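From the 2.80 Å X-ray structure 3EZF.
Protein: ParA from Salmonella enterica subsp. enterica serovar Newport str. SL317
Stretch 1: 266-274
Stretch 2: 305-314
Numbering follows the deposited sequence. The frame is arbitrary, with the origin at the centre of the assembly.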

# COMPACT_ATOMS: atom_id res chain seq x y z
N GLY A 266 -10.56 -12.07 -9.87
CA GLY A 266 -11.49 -11.69 -8.82
C GLY A 266 -12.85 -11.27 -9.38
O GLY A 266 -13.87 -11.86 -9.06
N LEU A 267 -12.86 -10.25 -10.23
CA LEU A 267 -14.09 -9.77 -10.82
C LEU A 267 -14.83 -10.88 -11.55
O LEU A 267 -16.06 -10.90 -11.57
N ALA A 268 -14.07 -11.79 -12.15
CA ALA A 268 -14.64 -12.89 -12.93
C ALA A 268 -15.33 -14.01 -12.15
O ALA A 268 -15.94 -14.89 -12.75
N ALA A 269 -15.24 -13.99 -10.83
CA ALA A 269 -15.82 -15.06 -10.02
C ALA A 269 -16.76 -14.55 -8.96
O ALA A 269 -17.41 -15.35 -8.27
N SER A 270 -16.84 -13.23 -8.83
CA SER A 270 -17.67 -12.60 -7.82
C SER A 270 -19.03 -12.15 -8.33
O SER A 270 -19.19 -11.79 -9.50
N ASP A 271 -20.02 -12.18 -7.45
CA ASP A 271 -21.36 -11.77 -7.84
C ASP A 271 -21.77 -10.45 -7.21
O ASP A 271 -22.82 -9.90 -7.54
N LEU A 272 -20.92 -9.93 -6.33
CA LEU A 272 -21.20 -8.67 -5.65
C LEU A 272 -19.93 -7.81 -5.54
O LEU A 272 -18.90 -8.26 -5.04
N LEU A 273 -20.00 -6.58 -6.01
CA LEU A 273 -18.87 -5.67 -5.94
C LEU A 273 -19.07 -4.81 -4.70
O LEU A 273 -20.03 -4.07 -4.61
N LEU A 274 -18.16 -4.91 -3.74
CA LEU A 274 -18.30 -4.10 -2.54
C LEU A 274 -17.25 -3.00 -2.57
O LEU A 274 -16.07 -3.24 -2.35
N GLY A 305 -13.36 -14.74 -23.38
CA GLY A 305 -14.40 -15.75 -23.35
C GLY A 305 -15.04 -16.02 -22.00
O GLY A 305 -15.88 -16.92 -21.88
N VAL A 306 -14.64 -15.28 -20.97
CA VAL A 306 -15.25 -15.49 -19.67
C VAL A 306 -16.47 -14.58 -19.57
O VAL A 306 -16.58 -13.58 -20.28
N GLU A 307 -17.39 -14.95 -18.69
CA GLU A 307 -18.63 -14.22 -18.49
C GLU A 307 -18.81 -13.81 -17.04
O GLU A 307 -19.39 -14.55 -16.25
N PRO A 308 -18.33 -12.62 -16.66
CA PRO A 308 -18.47 -12.20 -15.27
C PRO A 308 -19.83 -12.54 -14.64
O PRO A 308 -20.86 -12.54 -15.31
N ARG A 309 -19.78 -12.86 -13.35
CA ARG A 309 -20.96 -13.20 -12.56
C ARG A 309 -21.46 -11.97 -11.82
O ARG A 309 -22.55 -11.98 -11.27
N LEU A 310 -20.63 -10.93 -11.79
CA LEU A 310 -20.98 -9.70 -11.10
C LEU A 310 -22.45 -9.36 -11.35
O LEU A 310 -22.87 -9.24 -12.49
N SER A 311 -23.23 -9.21 -10.29
CA SER A 311 -24.65 -8.90 -10.44
C SER A 311 -25.25 -7.96 -9.38
O SER A 311 -26.44 -7.70 -9.38
N ALA A 312 -24.42 -7.46 -8.47
CA ALA A 312 -24.90 -6.56 -7.44
C ALA A 312 -23.74 -5.65 -7.07
O ALA A 312 -22.60 -5.91 -7.43
N SER A 313 -24.03 -4.57 -6.35
CA SER A 313 -22.96 -3.67 -5.95
C SER A 313 -23.37 -2.86 -4.73
O SER A 313 -24.53 -2.49 -4.56
N ILE A 314 -22.40 -2.59 -3.86
CA ILE A 314 -22.64 -1.81 -2.66
C ILE A 314 -21.50 -0.81 -2.54
O ILE A 314 -20.35 -1.14 -2.81

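Packing of 266-274 against 305-314 in ParA, where the strand through Leu273 runs parallel to the one through Ser313. Leu273, bridged to Ser313, spends both backbone groups on the neighbouring strand: its N donates to Ala312 O (3.0 Å) and its O accepts from Ile314 N (2.9 Å). Just before the strand, Asp271 O takes two hydrogen bonds from one residue, Ser311 N (2.9 Å) and Ser311 OG (3.1 Å), the serine being in rotamer p so that its hydroxyl folds back to the same carbonyl. The Asp271 carboxylate is met by Arg309, whose CB points toward stretch 1; the chain (m, t, p) carries NH2 to Asp271 OD2 in a 3.2 Å salt bridge, with Ala269 O also near the guanidinium edge. Ser270 OG (chi1 m) turns back within its own stretch, donating to Gly266 O at 2.7 Å. Ser313 OG is satisfied elsewhere in the structure. Apolar contacts form on both faces of the sheet. Leu272 (t), on the face with Ala312 and Ile314, places CD2 3.7 Å from Ala312 CB and 3.9 Å from Ile314 CG1. Leu273 (t, p) lies on the face with Ser313; its CB meets Leu310 CD1 (3.7 Å), brought close by the t, p rotamer of Leu310. Farther back, Ala268 CB rests on Val306 CG2 at 3.9 Å.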

# COMPACT_ATOMS: atom_id res chain seq x y z
CB LEU A 267 -13.82 -8.67 -11.84
CG LEU A 267 -13.43 -7.28 -11.35
CD1 LEU A 267 -13.36 -6.37 -12.53
CD2 LEU A 267 -14.45 -6.77 -10.36
CB ALA A 268 -13.55 -13.48 -13.85
CB ALA A 269 -14.72 -15.86 -9.37
CB SER A 270 -16.92 -11.40 -7.23
OG SER A 270 -15.58 -11.76 -6.95
CB ASP A 271 -22.38 -12.87 -7.49
CG ASP A 271 -21.96 -13.72 -6.31
OD1 ASP A 271 -21.52 -13.13 -5.30
OD2 ASP A 271 -22.07 -14.96 -6.39
CB LEU A 272 -21.79 -8.95 -4.25
CG LEU A 272 -22.42 -7.87 -3.35
CD1 LEU A 272 -21.63 -7.74 -2.06
CD2 LEU A 272 -22.49 -6.54 -4.07
CB LEU A 273 -18.83 -4.76 -7.15
CG LEU A 273 -17.48 -4.07 -7.36
CD1 LEU A 273 -16.49 -5.09 -7.93
CD2 LEU A 273 -17.64 -2.92 -8.33
CB LEU A 274 -18.18 -4.98 -1.30
CG LEU A 274 -18.53 -4.35 0.05
CD1 LEU A 274 -18.58 -5.41 1.12
CD2 LEU A 274 -17.49 -3.30 0.41
CB VAL A 306 -14.26 -15.21 -18.50
CG1 VAL A 306 -12.98 -14.65 -19.05
CG2 VAL A 306 -14.88 -14.27 -17.48
CB GLU A 307 -19.79 -15.11 -18.93
CG GLU A 307 -19.70 -16.55 -18.39
CD GLU A 307 -18.45 -17.29 -18.89
OE1 GLU A 307 -18.29 -17.40 -20.13
OE2 GLU A 307 -17.64 -17.77 -18.06
CB PRO A 308 -18.21 -10.69 -15.33
CG PRO A 308 -18.53 -10.33 -16.74
CD PRO A 308 -17.96 -11.49 -17.52
CB ARG A 309 -20.61 -14.25 -11.51
CG ARG A 309 -20.02 -15.55 -12.05
CD ARG A 309 -19.50 -16.43 -10.91
NE ARG A 309 -20.42 -16.48 -9.77
CZ ARG A 309 -21.54 -17.18 -9.73
NH1 ARG A 309 -21.90 -17.91 -10.78
NH2 ARG A 309 -22.32 -17.16 -8.65
CB LEU A 310 -20.06 -8.58 -11.57
CG LEU A 310 -20.02 -7.30 -10.74
CD1 LEU A 310 -19.87 -7.63 -9.27
CD2 LEU A 310 -18.86 -6.46 -11.24
CB SER A 311 -25.44 -10.19 -10.41
OG SER A 311 -25.29 -10.80 -9.13
CB ALA A 312 -25.35 -7.35 -6.23
CB SER A 313 -22.59 -2.73 -7.09
OG SER A 313 -23.59 -1.76 -7.28
CB ILE A 314 -22.63 -2.71 -1.40
CG1 ILE A 314 -23.69 -3.81 -1.53
CG2 ILE A 314 -22.88 -1.87 -0.16
CD1 ILE A 314 -25.11 -3.32 -1.65